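Phospholipase/Carboxylesterase (Dyadobacter fermentans, PDB 4H0C) probably hydrolyses carboxylic esters, perhaps including palmitoyl thioesters on proteins, as an alpha/beta hydrolase of the phospholipase/carboxylesterase family. Local coordinates at residues S61-S66 and P76-A81; I129-G134 and P153-T158. One frame throughout, in Å; residues are numbered along the deposited sequence.

Interaction 1 (S61-S66 and P76-A81)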
# COMPACT_ATOMS: atom_id res chain seq x y z
N SER A 61 -1.88 -1.87 -14.21
CA SER A 61 -1.51 -0.55 -13.72
C SER A 61 -2.69 0.09 -13.01
O SER A 61 -3.77 0.24 -13.60
CB SER A 61 -1.02 0.33 -14.88
OG SER A 61 -0.72 1.65 -14.43
N TRP A 62 -2.47 0.48 -11.75
CA TRP A 62 -3.53 1.12 -10.93
C TRP A 62 -4.07 2.41 -11.50
O TRP A 62 -5.27 2.68 -11.39
CB TRP A 62 -3.09 1.28 -9.47
CG TRP A 62 -2.76 -0.07 -8.86
CD1 TRP A 62 -1.52 -0.54 -8.42
CD2 TRP A 62 -3.70 -1.16 -8.61
NE1 TRP A 62 -1.63 -1.82 -7.93
CE2 TRP A 62 -2.92 -2.26 -8.04
CE3 TRP A 62 -5.06 -1.34 -8.84
CZ2 TRP A 62 -3.51 -3.48 -7.69
CZ3 TRP A 62 -5.65 -2.55 -8.48
CH2 TRP A 62 -4.88 -3.60 -7.92
N TYR A 63 -3.21 3.21 -12.10
CA TYR A 63 -3.62 4.50 -12.69
C TYR A 63 -2.55 4.86 -13.72
O TYR A 63 -1.39 4.45 -13.58
CB TYR A 63 -3.78 5.59 -11.57
CG TYR A 63 -2.66 5.60 -10.56
CD1 TYR A 63 -1.44 6.23 -10.86
CD2 TYR A 63 -2.77 4.93 -9.34
CE1 TYR A 63 -0.38 6.21 -9.96
CE2 TYR A 63 -1.74 4.95 -8.42
CZ TYR A 63 -0.53 5.56 -8.75
OH TYR A 63 0.50 5.53 -7.87
N PRO A 64 -2.93 5.62 -14.77
CA PRO A 64 -2.07 5.72 -15.98
C PRO A 64 -0.78 6.54 -15.91
O PRO A 64 0.15 6.27 -16.67
CB PRO A 64 -3.00 6.34 -17.03
CG PRO A 64 -4.03 7.08 -16.21
CD PRO A 64 -4.26 6.20 -15.01
N TYR A 65 -0.74 7.53 -15.03
CA TYR A 65 0.34 8.51 -14.99
C TYR A 65 1.07 8.51 -13.67
O TYR A 65 0.69 7.75 -12.75
CB TYR A 65 -0.26 9.89 -15.28
CG TYR A 65 -0.99 9.93 -16.61
CD1 TYR A 65 -0.32 9.58 -17.80
CD2 TYR A 65 -2.32 10.30 -16.70
CE1 TYR A 65 -0.96 9.61 -19.03
CE2 TYR A 65 -2.97 10.34 -17.93
CZ TYR A 65 -2.29 9.98 -19.08
OH TYR A 65 -2.94 10.01 -20.29
N SER A 66 2.12 9.34 -13.55
CA SER A 66 2.80 9.53 -12.26
C SER A 66 1.79 9.74 -11.15
O SER A 66 0.77 10.42 -11.35
CB SER A 66 3.71 10.75 -12.32
OG SER A 66 4.18 11.09 -11.02
N PRO A 76 -10.95 8.27 -13.87
CA PRO A 76 -11.54 7.51 -12.75
C PRO A 76 -10.81 6.23 -12.33
O PRO A 76 -11.25 5.58 -11.40
CB PRO A 76 -12.94 7.16 -13.28
CG PRO A 76 -12.68 6.97 -14.74
CD PRO A 76 -11.75 8.09 -15.10
N ALA A 77 -9.69 5.90 -12.97
CA ALA A 77 -8.93 4.67 -12.65
C ALA A 77 -8.53 4.61 -11.19
O ALA A 77 -8.66 3.54 -10.54
CB ALA A 77 -7.71 4.55 -13.55
N LEU A 78 -8.07 5.74 -10.64
CA LEU A 78 -7.66 5.79 -9.23
C LEU A 78 -8.82 5.44 -8.28
O LEU A 78 -8.68 4.58 -7.42
CB LEU A 78 -7.02 7.14 -8.85
CG LEU A 78 -6.68 7.29 -7.34
CD1 LEU A 78 -5.64 6.27 -6.91
CD2 LEU A 78 -6.20 8.72 -7.02
N ASP A 79 -9.98 6.11 -8.47
CA ASP A 79 -11.16 5.82 -7.66
C ASP A 79 -11.52 4.36 -7.79
O ASP A 79 -11.89 3.71 -6.81
CB ASP A 79 -12.35 6.68 -8.08
CG ASP A 79 -12.30 8.07 -7.49
OD1 ASP A 79 -11.52 8.29 -6.52
OD2 ASP A 79 -13.05 8.95 -7.99
N SER A 80 -11.40 3.83 -9.02
CA SER A 80 -11.68 2.41 -9.24
C SER A 80 -10.70 1.53 -8.47
O SER A 80 -11.08 0.51 -7.90
CB SER A 80 -11.65 2.08 -10.73
OG SER A 80 -12.22 0.80 -10.94
N ALA A 81 -9.43 1.92 -8.49
CA ALA A 81 -8.39 1.19 -7.72
C ALA A 81 -8.72 1.21 -6.22
O ALA A 81 -8.68 0.15 -5.54
CB ALA A 81 -7.00 1.75 -8.01
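The indole of Trp62 and the phenol ring of Tyr63 both meet the first turn of helix 77-94 obliquely, each through one ring carbon. For Trp62 that carbon is CE3, on the six-membered ring, 3.7 Å from Ala81 CB. The ring of Tyr63 offers CD2, which lies 4.0 Å from Leu78 CD1; the two side chains run alongside one another, pointing the same way. At the edge of the same tyrosine ring, in its plane, sits Tyr65 O, whereas the ring of Tyr65 itself has Pro64 CB 3.9 Å above one face, over its centre. Different rotations spread the neighbouring aromatics: Trp62 has CG anti to the carbonyl carbon (chi1 -59°), and Tyr63 takes the crowded position between the backbone N and the carbonyl carbon (chi1 44°).

The small side chain of Ala77 points at the loop backbone. Its CB lies 3.8 Å from Trp62 O and 4.1 Å from Pro64 CD, so that Ala77 and Ala81, one helical turn apart, let the irregular segment 61-66 come close to the helix. The turn they belong to is already closed by the bond from Ala81 N to Ala77 O, 2.7 Å long. In alpha/beta-hydrolase terms, this is the loop after strand 50-55 laid along the start of the next sheet-flanking helix, with Leu113 of helix 109-120 touching both Trp62 and Ala81. Apolar contacts carry the meeting, and the polar groups find partners outside the two segments. Trp62 NE1 bonds His29 O, and Trp62 O accepts from His7 NE2. Tyr63 OH bonds a citrate, probably from the crystallisation liquor, and the Tyr63 side chain lies near, without touching, a probable Ser108-His194-Asp162 triad.

Interaction 2 (I129-G134 and P153-T158)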
# COMPACT_ATOMS: atom_id res chain seq x y z
N ILE A 129 2.91 -1.28 5.16
CA ILE A 129 4.27 -1.28 4.61
C ILE A 129 4.24 -0.65 3.22
O ILE A 129 3.62 -1.18 2.28
CB ILE A 129 4.79 -2.72 4.52
CG1 ILE A 129 4.77 -3.40 5.89
CG2 ILE A 129 6.19 -2.71 3.91
CD1 ILE A 129 4.66 -4.91 5.78
N ALA A 130 4.89 0.51 3.08
CA ALA A 130 4.91 1.24 1.82
C ALA A 130 6.34 1.35 1.31
O ALA A 130 7.08 2.30 1.63
CB ALA A 130 4.29 2.62 1.99
N PHE A 131 6.75 0.34 0.53
CA PHE A 131 8.09 0.33 -0.07
C PHE A 131 8.11 1.30 -1.25
O PHE A 131 7.53 1.01 -2.30
CB PHE A 131 8.48 -1.06 -0.59
CG PHE A 131 8.62 -2.13 0.47
CD1 PHE A 131 9.56 -2.01 1.49
CD2 PHE A 131 7.84 -3.29 0.40
CE1 PHE A 131 9.70 -3.02 2.44
CE2 PHE A 131 7.99 -4.31 1.33
CZ PHE A 131 8.92 -4.17 2.37
N THR A 132 8.80 2.42 -1.07
CA THR A 132 8.98 3.45 -2.12
C THR A 132 7.67 4.00 -2.66
O THR A 132 7.29 3.78 -3.83
CB THR A 132 9.90 2.96 -3.25
OG1 THR A 132 11.06 2.36 -2.66
CG2 THR A 132 10.35 4.16 -4.17
N GLY A 133 6.96 4.71 -1.81
CA GLY A 133 5.71 5.33 -2.21
C GLY A 133 5.39 6.56 -1.38
O GLY A 133 6.01 6.82 -0.35
N GLY A 134 4.39 7.30 -1.85
CA GLY A 134 3.88 8.47 -1.16
C GLY A 134 2.40 8.67 -1.44
O GLY A 134 1.81 8.01 -2.31
N PRO A 153 1.38 0.77 13.22
CA PRO A 153 2.76 0.89 12.77
C PRO A 153 2.79 1.02 11.24
O PRO A 153 2.14 0.24 10.56
CB PRO A 153 3.43 -0.42 13.23
CG PRO A 153 2.49 -1.00 14.25
CD PRO A 153 1.12 -0.49 13.96
N VAL A 154 3.55 2.00 10.73
CA VAL A 154 3.68 2.25 9.30
C VAL A 154 5.16 2.35 8.97
O VAL A 154 5.90 3.04 9.66
CB VAL A 154 2.98 3.57 8.87
CG1 VAL A 154 3.16 3.84 7.38
CG2 VAL A 154 1.50 3.56 9.23
N PHE A 155 5.58 1.62 7.94
CA PHE A 155 6.94 1.74 7.39
C PHE A 155 6.84 2.38 6.02
O PHE A 155 6.11 1.92 5.16
CB PHE A 155 7.61 0.38 7.27
CG PHE A 155 8.98 0.44 6.65
CD1 PHE A 155 10.10 0.82 7.41
CD2 PHE A 155 9.17 0.17 5.29
CE1 PHE A 155 11.37 0.89 6.84
CE2 PHE A 155 10.45 0.23 4.72
CZ PHE A 155 11.54 0.60 5.49
N ILE A 156 7.57 3.47 5.83
CA ILE A 156 7.61 4.15 4.54
C ILE A 156 9.06 4.39 4.16
O ILE A 156 9.85 4.91 4.94
CB ILE A 156 6.75 5.46 4.53
CG1 ILE A 156 6.71 6.11 3.14
CG2 ILE A 156 7.21 6.44 5.60
CD1 ILE A 156 5.72 7.27 3.04
N SER A 157 9.41 3.98 2.95
CA SER A 157 10.78 4.17 2.48
C SER A 157 10.82 4.75 1.09
O SER A 157 9.83 4.75 0.37
CB SER A 157 11.50 2.84 2.46
OG SER A 157 10.84 1.96 1.57
N THR A 158 11.98 5.28 0.74
CA THR A 158 12.32 5.62 -0.63
C THR A 158 13.83 5.69 -0.77
O THR A 158 14.58 5.62 0.23
CB THR A 158 11.63 6.92 -1.12
OG1 THR A 158 11.78 7.03 -2.55
CG2 THR A 158 12.18 8.17 -0.41
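Strands 127-131 and 153-160 run side by side in parallel in the central sheet, and two main-chain bonds grip Ala130 from the same neighbour. Its N donates to Phe155 O at 2.8 Å, with an N-H...O angle of 167°; its O accepts from Ser157 N at 3.2 Å. Both donors approach nearly along the C=O axis of their acceptor. The alternate residues Ile129 and Phe131 turn their backbone bonds to the other neighbour, reaching Phe104, Gly106 and Ser108.

Past Phe131 the strand gives way to a turn. Ser157 OG, in the crowded position between its own N and carbonyl carbon (chi1 61°), gets only a weak bond from Thr132 N, 3.4 Å long; its stronger partner is Glu200. Thr132 OG1 is likewise satisfied by Arg192, while its CG2 branch, anti to the backbone N, crosses toward Thr158 OG1 at 3.6 Å. Ile156 CD1 comes within 3.4 Å of Gly133 O, which, like Gly133 N, is buried with no partner in the model.

On the face bearing Ile129, Phe131 and Phe155, the side chains of Phe131 and Phe155 cross at about a right angle: Phe155 CE2 lies 4.0 Å from Phe131 CD1, and Ile129 CG2 sits 3.4 Å above one face of the Phe131 ring, toward its rim. Helix 198-206 packs on this side. At Ala130 two straight main-chain bonds satisfy N and O; beyond it they give way to a weak bond and outside side-chain partners as the chain nears His194 of the probable catalytic triad.

Both contacts are buried, yet they occupy different depths of the same alpha/beta fold: interaction 2 lies about 8 Å from the centre of the chain, interaction 1 about 14 Å (centre to centre). They share no segment, and their nearest atoms are about 6 Å apart. The first fastens a loop to a helix start, its polar groups being bound outside the two segments; the second joins adjacent parallel strands through directional main-chain bonds, with aromatic packing added on one face. Here the strands pair through their own main chain, whereas the loop meets the helix through apolar touches. Each reaches the neighbourhood of the probable triad, from separate elements.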